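Local structure of Serine/threonine-protein phosphatase 2A regulatory subunit B'' subunit alpha (Homo sapiens, 4I5J) at residues A136-Y141 with E152-G157. The protein serves as a regulatory B subunit of the phosphatase PP2A, binds calcium through an EF-hand, and might modulate the substrate selectivity and activity of the catalytic enzyme. Sequence-based numbering, arbitrary orientation.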
loop_
_atom_site.group_PDB
_atom_site.type_symbol
_atom_site.label_atom_id
_atom_site.label_comp_id
_atom_site.label_asym_id
_atom_site.label_seq_id
_atom_site.Cartn_x
_atom_site.Cartn_y
_atom_site.Cartn_z
ATOM N N ALA A 136 -4.153 13.719 -11.846
ATOM C CA ALA A 136 -5.400 14.476 -11.731
ATOM C C ALA A 136 -6.563 13.594 -11.319
ATOM O O ALA A 136 -7.333 13.941 -10.435
ATOM C CB ALA A 136 -5.736 15.166 -13.070
ATOM N N ASP A 137 -6.711 12.461 -11.988
ATOM C CA ASP A 137 -7.757 11.531 -11.607
ATOM C C ASP A 137 -7.600 10.987 -10.190
ATOM O O ASP A 137 -8.577 10.942 -9.437
ATOM C CB ASP A 137 -7.903 10.420 -12.641
ATOM C CG ASP A 137 -8.424 10.951 -13.979
ATOM O OD1 ASP A 137 -9.194 11.948 -13.972
ATOM O OD2 ASP A 137 -8.042 10.402 -15.031
ATOM N N LEU A 138 -6.379 10.617 -9.806
ATOM C CA LEU A 138 -6.176 10.105 -8.459
ATOM C C LEU A 138 -6.507 11.178 -7.419
ATOM O O LEU A 138 -6.999 10.869 -6.341
ATOM C CB LEU A 138 -4.756 9.595 -8.265
ATOM C CG LEU A 138 -4.576 8.663 -7.066
ATOM C CD1 LEU A 138 -5.402 7.416 -7.280
ATOM C CD2 LEU A 138 -3.087 8.331 -6.804
ATOM N N SER A 139 -6.266 12.440 -7.763
ATOM C CA SER A 139 -6.583 13.559 -6.879
ATOM C C SER A 139 -8.067 13.658 -6.553
ATOM O O SER A 139 -8.450 14.294 -5.579
ATOM C CB SER A 139 -6.099 14.863 -7.503
ATOM O OG SER A 139 -4.685 14.943 -7.434
ATOM N N ARG A 140 -8.899 13.020 -7.366
ATOM C CA ARG A 140 -10.342 13.030 -7.157
ATOM C C ARG A 140 -10.869 11.768 -6.484
ATOM O O ARG A 140 -12.071 11.638 -6.260
ATOM C CB ARG A 140 -11.048 13.232 -8.490
ATOM C CG ARG A 140 -10.780 14.589 -9.054
ATOM C CD ARG A 140 -11.245 14.733 -10.479
ATOM N NE ARG A 140 -10.761 16.007 -10.988
ATOM C CZ ARG A 140 -9.791 16.147 -11.886
ATOM N NH1 ARG A 140 -9.213 15.088 -12.434
ATOM N NH2 ARG A 140 -9.417 17.359 -12.259
ATOM N N TYR A 141 -9.974 10.837 -6.176
ATOM C CA TYR A 141 -10.352 9.608 -5.486
ATOM C C TYR A 141 -10.950 9.975 -4.147
ATOM O O TYR A 141 -10.418 10.849 -3.463
ATOM C CB TYR A 141 -9.113 8.747 -5.255
ATOM C CG TYR A 141 -9.340 7.459 -4.488
ATOM C CD1 TYR A 141 -9.882 6.346 -5.110
ATOM C CD2 TYR A 141 -8.976 7.348 -3.153
ATOM C CE1 TYR A 141 -10.074 5.164 -4.426
ATOM C CE2 TYR A 141 -9.169 6.171 -2.457
ATOM C CZ TYR A 141 -9.717 5.079 -3.101
ATOM O OH TYR A 141 -9.913 3.892 -2.435
ATOM N N GLU A 152 1.209 14.231 -5.650
ATOM C CA GLU A 152 2.424 14.531 -6.396
ATOM C C GLU A 152 3.576 13.666 -5.892
ATOM O O GLU A 152 4.381 13.159 -6.679
ATOM C CB GLU A 152 2.756 16.028 -6.283
ATOM C CG GLU A 152 3.978 16.483 -7.053
ATOM C CD GLU A 152 4.113 18.006 -7.061
ATOM O OE1 GLU A 152 3.214 18.694 -6.518
ATOM O OE2 GLU A 152 5.116 18.517 -7.606
ATOM N N ARG A 153 3.641 13.459 -4.580
ATOM C CA ARG A 153 4.673 12.579 -4.024
ATOM C C ARG A 153 4.483 11.123 -4.458
ATOM O O ARG A 153 5.444 10.419 -4.770
ATOM C CB ARG A 153 4.719 12.708 -2.501
ATOM C CG ARG A 153 5.257 14.069 -2.001
ATOM C CD ARG A 153 6.729 14.219 -2.334
ATOM N NE ARG A 153 7.486 13.142 -1.702
ATOM C CZ ARG A 153 8.594 12.608 -2.203
ATOM N NH1 ARG A 153 9.093 13.066 -3.342
ATOM N NH2 ARG A 153 9.205 11.628 -1.555
ATOM N N ILE A 154 3.244 10.660 -4.469
ATOM C CA ILE A 154 2.965 9.319 -4.968
ATOM C C ILE A 154 3.480 9.160 -6.397
ATOM O O ILE A 154 4.046 8.131 -6.751
ATOM C CB ILE A 154 1.476 9.030 -4.918
ATOM C CG1 ILE A 154 1.039 8.772 -3.470
ATOM C CG2 ILE A 154 1.129 7.855 -5.822
ATOM C CD1 ILE A 154 -0.456 9.106 -3.250
ATOM N N PHE A 155 3.318 10.205 -7.202
ATOM C CA PHE A 155 3.711 10.153 -8.606
ATOM C C PHE A 155 5.173 10.543 -8.834
ATOM O O PHE A 155 5.615 10.658 -9.979
ATOM C CB PHE A 155 2.785 11.045 -9.434
ATOM C CG PHE A 155 1.508 10.369 -9.821
ATOM C CD1 PHE A 155 1.326 9.901 -11.106
ATOM C CD2 PHE A 155 0.498 10.175 -8.893
ATOM C CE1 PHE A 155 0.158 9.264 -11.473
ATOM C CE2 PHE A 155 -0.672 9.529 -9.253
ATOM C CZ PHE A 155 -0.846 9.081 -10.548
ATOM N N SER A 156 5.915 10.711 -7.739
ATOM C CA SER A 156 7.325 11.144 -7.763
ATOM C C SER A 156 8.312 10.007 -7.931
ATOM O O SER A 156 9.482 10.232 -8.233
ATOM C CB SER A 156 7.681 11.822 -6.440
ATOM O OG SER A 156 7.686 10.859 -5.382
ATOM N N GLY A 157 7.866 8.793 -7.664
ATOM C CA GLY A 157 8.764 7.650 -7.658
ATOM C C GLY A 157 9.100 7.214 -6.242
ATOM O O GLY A 157 9.790 6.214 -6.038
#
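Within the EF-hand pair region of this PP2A regulatory subunit, the short helix 135-138 meets the last turn of helix 148-154 and the residue after it, through Leu138 on one side and Ile154 and Phe155 on the other. The backbones stay well apart, with Leu138 CA and Ile154 CA, the nearest such pair, separated by 9.8 Å, so side chains span the gap. Leu138 CD2 lies 3.6 Å from Phe155 CE2, close to the plane of the ring and at its edge; the methyl therefore abuts the rim of the aromatic group rather than its face. Leu138 reaches it with CG anti to the backbone N (chi1 -162°). The same methyl has a looser approach to Ile154, CD2 to CG2 at 4.4 Å. Phe155 is the first residue to leave helical backbone angles, yet its CB still points toward helix 135-138. A type I turn runs from Leu138 to Tyr141, closed by the backbone hydrogen bond from Tyr141 N to Leu138 O (3.0 Å). Met171 of strand 170-171 touches all three contact residues, while Leu138 also packs on Phe179 and Leu125, and Ile154 on Trp195 of helix 189-199. All three residues are buried and no hydrogen bond crosses between the segments. With only 113 Å² buried in total, the direct contact is small and apolar, held by van der Waals packing as one part of a wider hydrophobic core.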